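Local coordinates for protein CalS11 (Micromonospora echinospora, PDB 3TOS) that is a calicheamicin methyltransferase that binds S-adenosyl-L-homocysteine and probably acts as an O-methyltransferase, at residues A61-V66 against P99-V104; E169-Y174 against L200-P205. All coordinates share one frame; numbering follows the deposited sequence. Where two conformers were deposited one is given.

Both interactions belong to a Rossmann-like methyltransferase fold. They share no helix or strand. Interaction 1 is buried and joins helix 50-65 to the lead-in of strand 103-107. One arginine crosses the gap, and its firm polar bonds go to E95 and V69 outside the two segments. Interaction 2 joins helices 167-177 and 193-203, which pack on the same sheet. It is purely apolar and only partly buried, with V171 and I203 inside and P172 at the surface. It also lies nearer the bound S-adenosyl-L-homocysteine. The two centres are about 18 Å apart. The contacts still touch, because NH1 of R102 lies 2.9 Å from OH of Y174, a probable hydrogen bond.

Interaction 1: A61-V66 against P99-V104; sequences ALYRQV and PLRRIV
R101 reaches across to Y63 and V66 and links two parts of a Rossmann-like methyltransferase fold. Y63 lies in the last turn of helix 50-65, and V66 follows close behind. R101 lies in the loop just before parallel strand 103-107. CG of R101 packs against OH of Y63 at 3.7 Å. The two side chains run past each other in opposite directions. The planes of the phenol ring and the guanidinium stand 81° apart, nearly perpendicular. NH2 of R101 comes to 3.2 Å from the backbone O of V66, a close polar approach that meets the guanidinium obliquely. The arginine chain gets there by starting anti to its own backbone nitrogen (chi1 -174°) and then bending at chi2 and chi3.

E95 ties the two side chains together from outside the segments. Its OE1 forms a salt bridge with NE of R101 and a hydrogen bond with OH of Y63. NH1 of R101 also bonds to O of V69. With a leucine in place of R101, E95 would probably lose its salt bridge to this buried side chain, and the V69 carbonyl a donor. Around them, A184 of strand 183-188 touches both V66 and R101, and L90 and R91 of helix 82-94 pack on Y63. R101 sits at the centre of an inverse gamma turn, closed by a weak 2.8 Å bond from N of R102 to O of L100.

Interaction 2: E169-Y174 against L200-P205; sequences ETVPRY and LEAIRP
V171 and A202 point their side chains at each other across two neighbouring helices of the Rossmann-like fold, 167-177 and 193-203. CG1 of V171 meets CB of A202 at 4.1 Å. This branch is anti to the backbone nitrogen (chi1 171°), which carries it out to the second helix. The same methyl also reaches CG2 of I203, at 4.4 Å. A202 takes a second partner from the other helix, the ring of P172. The alanine methyl thus touches both valine and proline. With so small a side chain between them, the backbones come close, and CA of P172 is 6.1 Å from CA of A202.

I203 turns the rest of its side chain away from V171. It packs on I183, A186 and F188 of strand 183-188, and on F76. V171 also rests on F76, and on F106 of strand 103-107, so the inner side of the contact is closed by the sheet. V167, a binding residue for S-adenosyl-L-homocysteine, is about 4 Å from V171, side chain to side chain. P172 marks a kink in its helix, since its N makes no bond to the preceding turn. On the exposed side, its CG lies 4.3 Å from CB of A202.

Interaction 1: A61-V66 against P99-V104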
# COMPACT_ATOMS: atom_id res chain seq x y z
N ALA B 61 -12.90 -12.38 15.58
CA ALA B 61 -12.25 -12.23 14.27
C ALA B 61 -13.24 -12.60 13.15
O ALA B 61 -13.31 -11.90 12.13
CB ALA B 61 -11.01 -13.13 14.18
N LEU B 62 -14.02 -13.68 13.33
CA LEU B 62 -15.01 -14.04 12.29
C LEU B 62 -16.10 -12.97 12.19
O LEU B 62 -16.46 -12.54 11.06
CB LEU B 62 -15.68 -15.38 12.59
CG LEU B 62 -14.71 -16.58 12.60
CD1 LEU B 62 -15.52 -17.81 13.01
CD2 LEU B 62 -14.06 -16.87 11.18
N TYR B 63 -16.57 -12.47 13.33
CA TYR B 63 -17.64 -11.47 13.31
C TYR B 63 -17.15 -10.20 12.62
O TYR B 63 -17.83 -9.59 11.79
CB TYR B 63 -18.10 -11.16 14.74
CG TYR B 63 -19.45 -10.44 14.88
CD1 TYR B 63 -19.95 -9.59 13.87
CD2 TYR B 63 -20.27 -10.70 15.93
CE1 TYR B 63 -21.15 -8.97 13.99
CE2 TYR B 63 -21.51 -10.08 16.03
CZ TYR B 63 -21.90 -9.17 15.13
OH TYR B 63 -23.15 -8.59 15.29
N ARG B 64 -15.93 -9.77 12.95
CA ARG B 64 -15.40 -8.56 12.31
C ARG B 64 -15.31 -8.68 10.79
O ARG B 64 -15.44 -7.69 10.09
CB ARG B 64 -14.03 -8.21 12.89
CG ARG B 64 -14.15 -7.61 14.29
CD ARG B 64 -12.78 -7.11 14.75
NE ARG B 64 -11.85 -8.19 15.10
CZ ARG B 64 -10.74 -8.53 14.43
NH1 ARG B 64 -10.42 -7.93 13.28
NH2 ARG B 64 -9.98 -9.52 14.89
N GLN B 65 -15.14 -9.89 10.29
CA GLN B 65 -15.06 -10.09 8.83
C GLN B 65 -16.38 -9.96 8.11
O GLN B 65 -16.37 -9.78 6.88
CB GLN B 65 -14.41 -11.44 8.46
CG GLN B 65 -12.89 -11.35 8.77
CD GLN B 65 -12.08 -12.52 8.21
OE1 GLN B 65 -12.29 -12.97 7.09
NE2 GLN B 65 -11.15 -13.03 9.01
N VAL B 66 -17.51 -9.99 8.84
CA VAL B 66 -18.83 -9.85 8.18
C VAL B 66 -19.58 -8.57 8.60
O VAL B 66 -20.79 -8.41 8.33
CB VAL B 66 -19.73 -11.12 8.43
CG1 VAL B 66 -19.04 -12.40 7.94
CG2 VAL B 66 -20.14 -11.25 9.93
N PRO B 99 -30.87 -4.10 13.76
CA PRO B 99 -31.87 -4.99 14.33
C PRO B 99 -32.09 -6.20 13.41
O PRO B 99 -32.79 -7.13 13.78
CB PRO B 99 -33.10 -4.09 14.47
CG PRO B 99 -32.99 -3.15 13.22
CD PRO B 99 -31.48 -2.87 13.17
N LEU B 100 -31.46 -6.21 12.24
CA LEU B 100 -31.61 -7.37 11.33
C LEU B 100 -30.57 -8.46 11.53
O LEU B 100 -30.71 -9.54 10.94
CB LEU B 100 -31.60 -6.93 9.86
CG LEU B 100 -32.76 -5.96 9.57
CD1 LEU B 100 -32.76 -5.67 8.04
CD2 LEU B 100 -34.16 -6.47 10.00
N ARG B 101 -29.55 -8.17 12.34
CA ARG B 101 -28.50 -9.14 12.56
C ARG B 101 -29.00 -10.17 13.57
O ARG B 101 -28.66 -10.11 14.75
CB ARG B 101 -27.20 -8.51 13.07
CG ARG B 101 -26.03 -9.54 13.17
CD ARG B 101 -25.42 -9.84 11.85
NE ARG B 101 -24.66 -8.70 11.34
CZ ARG B 101 -24.18 -8.58 10.11
NH1 ARG B 101 -24.38 -9.52 9.17
NH2 ARG B 101 -23.48 -7.47 9.82
N ARG B 102 -29.85 -11.07 13.13
CA ARG B 102 -30.37 -12.15 13.95
C ARG B 102 -29.26 -13.16 14.26
O ARG B 102 -28.42 -13.46 13.40
CB ARG B 102 -31.51 -12.86 13.21
CG ARG B 102 -32.27 -13.92 14.07
CD ARG B 102 -33.54 -14.41 13.33
NE ARG B 102 -34.63 -13.44 13.39
CZ ARG B 102 -35.75 -13.56 12.68
NH1 ARG B 102 -35.86 -14.56 11.80
NH2 ARG B 102 -36.75 -12.65 12.82
N ILE B 103 -29.32 -13.73 15.47
CA ILE B 103 -28.45 -14.85 15.87
C ILE B 103 -29.32 -16.06 16.03
O ILE B 103 -30.27 -16.03 16.80
CB ILE B 103 -27.74 -14.57 17.23
CG1 ILE B 103 -26.75 -13.41 17.05
CG2 ILE B 103 -27.01 -15.85 17.71
CD1 ILE B 103 -26.28 -12.79 18.38
N VAL B 104 -29.04 -17.12 15.29
CA VAL B 104 -29.93 -18.30 15.26
C VAL B 104 -29.08 -19.50 15.64
O VAL B 104 -28.07 -19.79 14.98
CB VAL B 104 -30.59 -18.55 13.86
CG1 VAL B 104 -31.66 -19.56 13.99
CG2 VAL B 104 -31.14 -17.20 13.32

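Interaction 2: E169-Y174 against L200-P205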
# COMPACT_ATOMS: atom_id res chain seq x y z
N GLU B 169 -33.95 -31.49 9.69
CA GLU B 169 -35.35 -30.99 9.52
C GLU B 169 -35.48 -29.50 9.79
O GLU B 169 -36.21 -28.75 9.08
CB GLU B 169 -36.30 -31.80 10.42
CG GLU B 169 -36.62 -33.20 9.89
CD GLU B 169 -35.43 -34.23 9.84
OE1 GLU B 169 -34.84 -34.61 10.89
OE2 GLU B 169 -35.14 -34.71 8.72
N THR B 170 -34.83 -29.05 10.88
CA THR B 170 -35.13 -27.71 11.38
C THR B 170 -34.45 -26.62 10.55
O THR B 170 -34.94 -25.51 10.52
CB THR B 170 -34.69 -27.54 12.84
OG1 THR B 170 -33.28 -27.72 12.91
CG2 THR B 170 -35.37 -28.56 13.75
N VAL B 171 -33.30 -26.91 9.90
CA VAL B 171 -32.64 -25.87 9.10
C VAL B 171 -33.40 -25.59 7.80
O VAL B 171 -33.73 -24.46 7.52
CB VAL B 171 -31.10 -26.13 8.88
CG1 VAL B 171 -30.50 -25.12 7.83
CG2 VAL B 171 -30.38 -25.97 10.24
N PRO B 172 -33.79 -26.65 7.04
CA PRO B 172 -34.68 -26.39 5.88
C PRO B 172 -36.00 -25.71 6.27
O PRO B 172 -36.46 -24.83 5.54
CB PRO B 172 -34.94 -27.82 5.35
CG PRO B 172 -33.59 -28.52 5.66
CD PRO B 172 -33.30 -28.04 7.06
N ARG B 173 -36.58 -26.08 7.41
CA ARG B 173 -37.84 -25.48 7.86
C ARG B 173 -37.65 -24.00 8.18
O ARG B 173 -38.47 -23.16 7.76
CB ARG B 173 -38.38 -26.27 9.08
CG ARG B 173 -39.67 -25.66 9.70
CD ARG B 173 -40.16 -26.48 10.94
NE ARG B 173 -40.36 -27.88 10.56
CZ ARG B 173 -39.69 -28.95 11.04
NH1 ARG B 173 -39.98 -30.14 10.54
NH2 ARG B 173 -38.75 -28.85 12.00
N TYR B 174 -36.60 -23.68 8.94
CA TYR B 174 -36.29 -22.28 9.29
C TYR B 174 -36.13 -21.46 8.02
O TYR B 174 -36.67 -20.37 7.88
CB TYR B 174 -35.01 -22.19 10.17
CG TYR B 174 -34.70 -20.74 10.51
CD1 TYR B 174 -35.22 -20.15 11.60
CD2 TYR B 174 -34.00 -19.95 9.58
CE1 TYR B 174 -34.93 -18.81 11.87
CE2 TYR B 174 -33.76 -18.63 9.77
CZ TYR B 174 -34.23 -18.05 10.93
OH TYR B 174 -34.05 -16.71 11.13
N LEU B 200 -24.97 -27.90 4.96
CA LEU B 200 -24.22 -27.21 3.91
C LEU B 200 -25.07 -27.11 2.66
O LEU B 200 -25.10 -26.06 1.98
CB LEU B 200 -22.95 -28.02 3.55
CG LEU B 200 -21.73 -27.77 4.40
CD1 LEU B 200 -20.69 -28.87 4.01
CD2 LEU B 200 -21.17 -26.32 4.18
N GLU B 201 -25.75 -28.20 2.32
CA GLU B 201 -26.62 -28.19 1.08
C GLU B 201 -27.77 -27.16 1.21
O GLU B 201 -28.10 -26.44 0.23
CB GLU B 201 -27.17 -29.61 0.85
CG GLU B 201 -26.12 -30.54 0.34
CD GLU B 201 -26.45 -32.00 0.53
OE1 GLU B 201 -27.41 -32.34 1.27
OE2 GLU B 201 -25.69 -32.83 -0.04
N ALA B 202 -28.38 -27.11 2.39
CA ALA B 202 -29.51 -26.21 2.66
C ALA B 202 -29.14 -24.70 2.63
O ALA B 202 -29.93 -23.89 2.13
CB ALA B 202 -30.15 -26.57 4.05
N ILE B 203 -27.96 -24.35 3.17
CA ILE B 203 -27.66 -22.93 3.33
C ILE B 203 -27.15 -22.29 2.04
O ILE B 203 -27.16 -21.06 1.95
CB ILE B 203 -26.65 -22.64 4.46
CG1 ILE B 203 -25.28 -23.24 4.13
CG2 ILE B 203 -27.19 -23.08 5.81
CD1 ILE B 203 -24.18 -22.75 5.08
N ARG B 204 -26.76 -23.09 1.04
CA ARG B 204 -26.10 -22.52 -0.12
C ARG B 204 -26.85 -21.37 -0.80
O ARG B 204 -26.20 -20.40 -1.17
CB ARG B 204 -25.78 -23.63 -1.16
CG ARG B 204 -24.77 -23.19 -2.18
CD ARG B 204 -24.32 -24.30 -3.08
NE ARG B 204 -23.43 -23.72 -4.07
CZ ARG B 204 -22.61 -24.45 -4.80
NH1 ARG B 204 -22.60 -25.78 -4.64
NH2 ARG B 204 -21.82 -23.86 -5.69
N PRO B 205 -28.21 -21.47 -0.97
CA PRO B 205 -28.85 -20.39 -1.75
C PRO B 205 -28.92 -19.07 -0.99
O PRO B 205 -29.32 -18.04 -1.54
CB PRO B 205 -30.26 -20.96 -2.06
CG PRO B 205 -30.20 -22.40 -1.79
CD PRO B 205 -29.12 -22.60 -0.73